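PDB 3CTD: putative ATPase, AAA family from Prochlorococcus marinus subsp. pastoris str. CCMP1986, which probably acts as a DNA-dependent ATPase of the RarA/MGS1/WRNIP1 subfamily in the cellular response to stalled DNA replication. Local coordinates for residues Q95-A100 / S114-Y119. The protein carries 1 engineered substitution. Numbering follows the deposited sequence.
Sequences QSCCDA and SQASLY
Cys-97 and Ala-116 meet where helix 90-104 passes helix 110-121, their CA atoms 6.1 Å apart, a close approach that two small side chains permit. The side chain of Cys-97 sets out toward the other helix, and its CB lies 3.8 Å from the CB of Ala-116. A chi1 of -71° sets SG opposite the carbonyl carbon and carries the sulfur on towards helix 110-121, where it touches both side chains: SG is 3.8 Å from Gln-115 CG and also 3.8 Å from Ala-116 CB. Gln-115 touches with CB and CG of its chain, not with its amide. The two helices, joined by a short loop, form a helical hairpin in the MgsA-type C-terminal region that follows the AAA+ ATPase core in this family. Ala-116 also touches Leu-75 of helix 68-83. All three touching residues are buried, yet the contact is small, 114 Å² over both sides. Away from this apolar spot, on the partly exposed side of helix 90-104, Gln-95 NE2 makes a weak 3.0 Å hydrogen bond to Asp-99 OD1, bent to 123°. That side faces other subunits: Asp-99 packs on Gln-95 of the second subunit, and Gln-95 on Asp-99 of the third.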
ATOM      1  N   GLN B  95       1.944   9.051  -1.241  1.00 35.18           N
ATOM      2  CA  GLN B  95       3.342   8.814  -0.933  1.00 35.75           C
ATOM      3  C   GLN B  95       3.980   8.035  -2.064  1.00 33.89           C
ATOM      4  O   GLN B  95       5.101   8.280  -2.480  1.00 36.00           O
ATOM      5  CB  GLN B  95       3.520   8.088   0.406  1.00 38.14           C
ATOM      6  CG  GLN B  95       4.946   7.629   0.655  1.00 42.15           C
ATOM      7  CD  GLN B  95       5.893   8.798   0.732  1.00 52.71           C
ATOM      8  OE1 GLN B  95       5.609   9.818   1.407  1.00 57.76           O
ATOM      9  NE2 GLN B  95       7.038   8.681   0.047  1.00 52.84           N
ATOM     10  N   SER B  96       3.217   7.115  -2.593  1.00 27.46           N
ATOM     11  CA  SER B  96       3.660   6.323  -3.702  1.00 28.20           C
ATOM     12  C   SER B  96       3.760   7.109  -5.042  1.00 32.54           C
ATOM     13  O   SER B  96       4.637   6.838  -5.846  1.00 35.36           O
ATOM     14  CB  SER B  96       2.674   5.156  -3.808  1.00 30.55           C
ATOM     15  OG  SER B  96       2.921   4.372  -4.933  1.00 32.96           O
ATOM     16  N   CYS B  97       2.854   8.066  -5.279  1.00 30.54           N
ATOM     17  CA  CYS B  97       3.003   9.068  -6.327  1.00 33.24           C
ATOM     18  C   CYS B  97       4.308   9.856  -6.164  1.00 35.97           C
ATOM     19  O   CYS B  97       5.081   9.977  -7.127  1.00 34.90           O
ATOM     20  CB  CYS B  97       1.797  10.005  -6.320  1.00 31.81           C
ATOM     21  SG  CYS B  97       0.292   9.175  -6.921  1.00 33.70           S
ATOM     22  N   CYS B  98       4.568  10.344  -4.948  1.00 33.09           N
ATOM     23  CA  CYS B  98       5.821  11.029  -4.624  1.00 36.23           C
ATOM     24  C   CYS B  98       7.044  10.126  -4.944  1.00 36.53           C
ATOM     25  O   CYS B  98       7.948  10.520  -5.692  1.00 32.60           O
ATOM     26  CB  CYS B  98       5.790  11.541  -3.171  1.00 38.45           C
ATOM     27  SG  CYS B  98       7.289  12.434  -2.608  1.00 46.76           S
ATOM     28  N   ASP B  99       7.052   8.896  -4.450  1.00 36.28           N
ATOM     29  CA  ASP B  99       8.135   7.992  -4.828  1.00 38.35           C
ATOM     30  C   ASP B  99       8.215   7.746  -6.335  1.00 39.62           C
ATOM     31  O   ASP B  99       9.314   7.586  -6.902  1.00 42.07           O
ATOM     32  CB  ASP B  99       8.035   6.646  -4.115  1.00 36.73           C
ATOM     33  CG  ASP B  99       8.203   6.771  -2.667  1.00 38.35           C
ATOM     34  OD1 ASP B  99       8.745   7.779  -2.211  1.00 40.16           O
ATOM     35  OD2 ASP B  99       7.766   5.871  -1.953  1.00 46.72           O
ATOM     36  N   ALA B 100       7.073   7.674  -7.009  1.00 36.99           N
ATOM     37  CA  ALA B 100       7.140   7.428  -8.439  1.00 33.09           C
ATOM     38  C   ALA B 100       7.805   8.646  -9.102  1.00 34.77           C
ATOM     39  O   ALA B 100       8.725   8.498  -9.902  1.00 34.78           O
ATOM     40  CB  ALA B 100       5.794   7.153  -8.989  1.00 33.66           C
ATOM     41  N   SER B 114      -0.534  14.832 -11.007  1.00 28.54           N
ATOM     42  CA  SER B 114      -1.920  14.774 -11.391  1.00 28.81           C
ATOM     43  C   SER B 114      -2.718  13.638 -10.724  1.00 30.69           C
ATOM     44  O   SER B 114      -3.763  13.919 -10.138  1.00 31.27           O
ATOM     45  CB  SER B 114      -2.008  14.729 -12.901  1.00 27.85           C
ATOM     46  OG  SER B 114      -3.320  14.481 -13.252  1.00 29.10           O
ATOM     47  N   GLN B 115      -2.250  12.380 -10.772  1.00 30.34           N
ATOM     48  CA  GLN B 115      -2.939  11.290 -10.026  1.00 27.87           C
ATOM     49  C   GLN B 115      -3.167  11.612  -8.538  1.00 30.32           C
ATOM     50  O   GLN B 115      -4.272  11.435  -7.992  1.00 26.33           O
ATOM     51  CB  GLN B 115      -2.166   9.982 -10.104  1.00 26.16           C
ATOM     52  CG  GLN B 115      -2.704   8.913  -9.181  1.00 32.52           C
ATOM     53  CD  GLN B 115      -2.570   7.500  -9.754  1.00 37.55           C
ATOM     54  OE1 GLN B 115      -2.236   7.343 -10.915  1.00 40.98           O
ATOM     55  NE2 GLN B 115      -2.794   6.470  -8.928  1.00 34.58           N
ATOM     56  N   ALA B 116      -2.086  12.024  -7.869  1.00 28.79           N
ATOM     57  CA  ALA B 116      -2.147  12.337  -6.462  1.00 26.58           C
ATOM     58  C   ALA B 116      -3.171  13.459  -6.190  1.00 26.38           C
ATOM     59  O   ALA B 116      -4.019  13.365  -5.283  1.00 26.38           O
ATOM     60  CB  ALA B 116      -0.765  12.721  -5.962  1.00 24.88           C
ATOM     61  N   SER B 117      -3.082  14.522  -6.975  1.00 26.20           N
ATOM     62  CA  SER B 117      -3.987  15.647  -6.835  1.00 26.94           C
ATOM     63  C   SER B 117      -5.433  15.243  -7.064  1.00 29.04           C
ATOM     64  O   SER B 117      -6.296  15.482  -6.199  1.00 32.13           O
ATOM     65  CB  SER B 117      -3.552  16.786  -7.763  1.00 27.27           C
ATOM     66  OG  SER B 117      -2.181  17.071  -7.445  1.00 30.50           O
ATOM     67  N   LEU B 118      -5.708  14.650  -8.216  1.00 27.93           N
ATOM     68  CA  LEU B 118      -7.080  14.209  -8.547  1.00 29.67           C
ATOM     69  C   LEU B 118      -7.650  13.276  -7.514  1.00 29.26           C
ATOM     70  O   LEU B 118      -8.821  13.347  -7.164  1.00 31.90           O
ATOM     71  CB  LEU B 118      -7.104  13.531  -9.922  1.00 28.99           C
ATOM     72  CG  LEU B 118      -6.973  14.527 -11.087  1.00 32.86           C
ATOM     73  CD1 LEU B 118      -6.635  13.757 -12.351  1.00 30.35           C
ATOM     74  CD2 LEU B 118      -8.251  15.414 -11.254  1.00 27.79           C
ATOM     75  N   TYR B 119      -6.797  12.404  -6.995  1.00 33.10           N
ATOM     76  CA  TYR B 119      -7.225  11.385  -6.036  1.00 30.21           C
ATOM     77  C   TYR B 119      -7.773  12.005  -4.736  1.00 28.71           C
ATOM     78  O   TYR B 119      -8.794  11.567  -4.211  1.00 22.94           O
ATOM     79  CB  TYR B 119      -6.037  10.493  -5.720  1.00 25.17           C
ATOM     80  CG  TYR B 119      -6.363   9.415  -4.746  1.00 27.11           C
ATOM     81  CD1 TYR B 119      -6.617   8.127  -5.153  1.00 28.51           C
ATOM     82  CD2 TYR B 119      -6.411   9.675  -3.400  1.00 31.91           C
ATOM     83  CE1 TYR B 119      -6.912   7.099  -4.210  1.00 27.88           C
ATOM     84  CE2 TYR B 119      -6.713   8.657  -2.447  1.00 32.91           C
ATOM     85  CZ  TYR B 119      -6.953   7.379  -2.858  1.00 32.71           C
ATOM     86  OH  TYR B 119      -7.236   6.398  -1.902  1.00 37.33           O
TER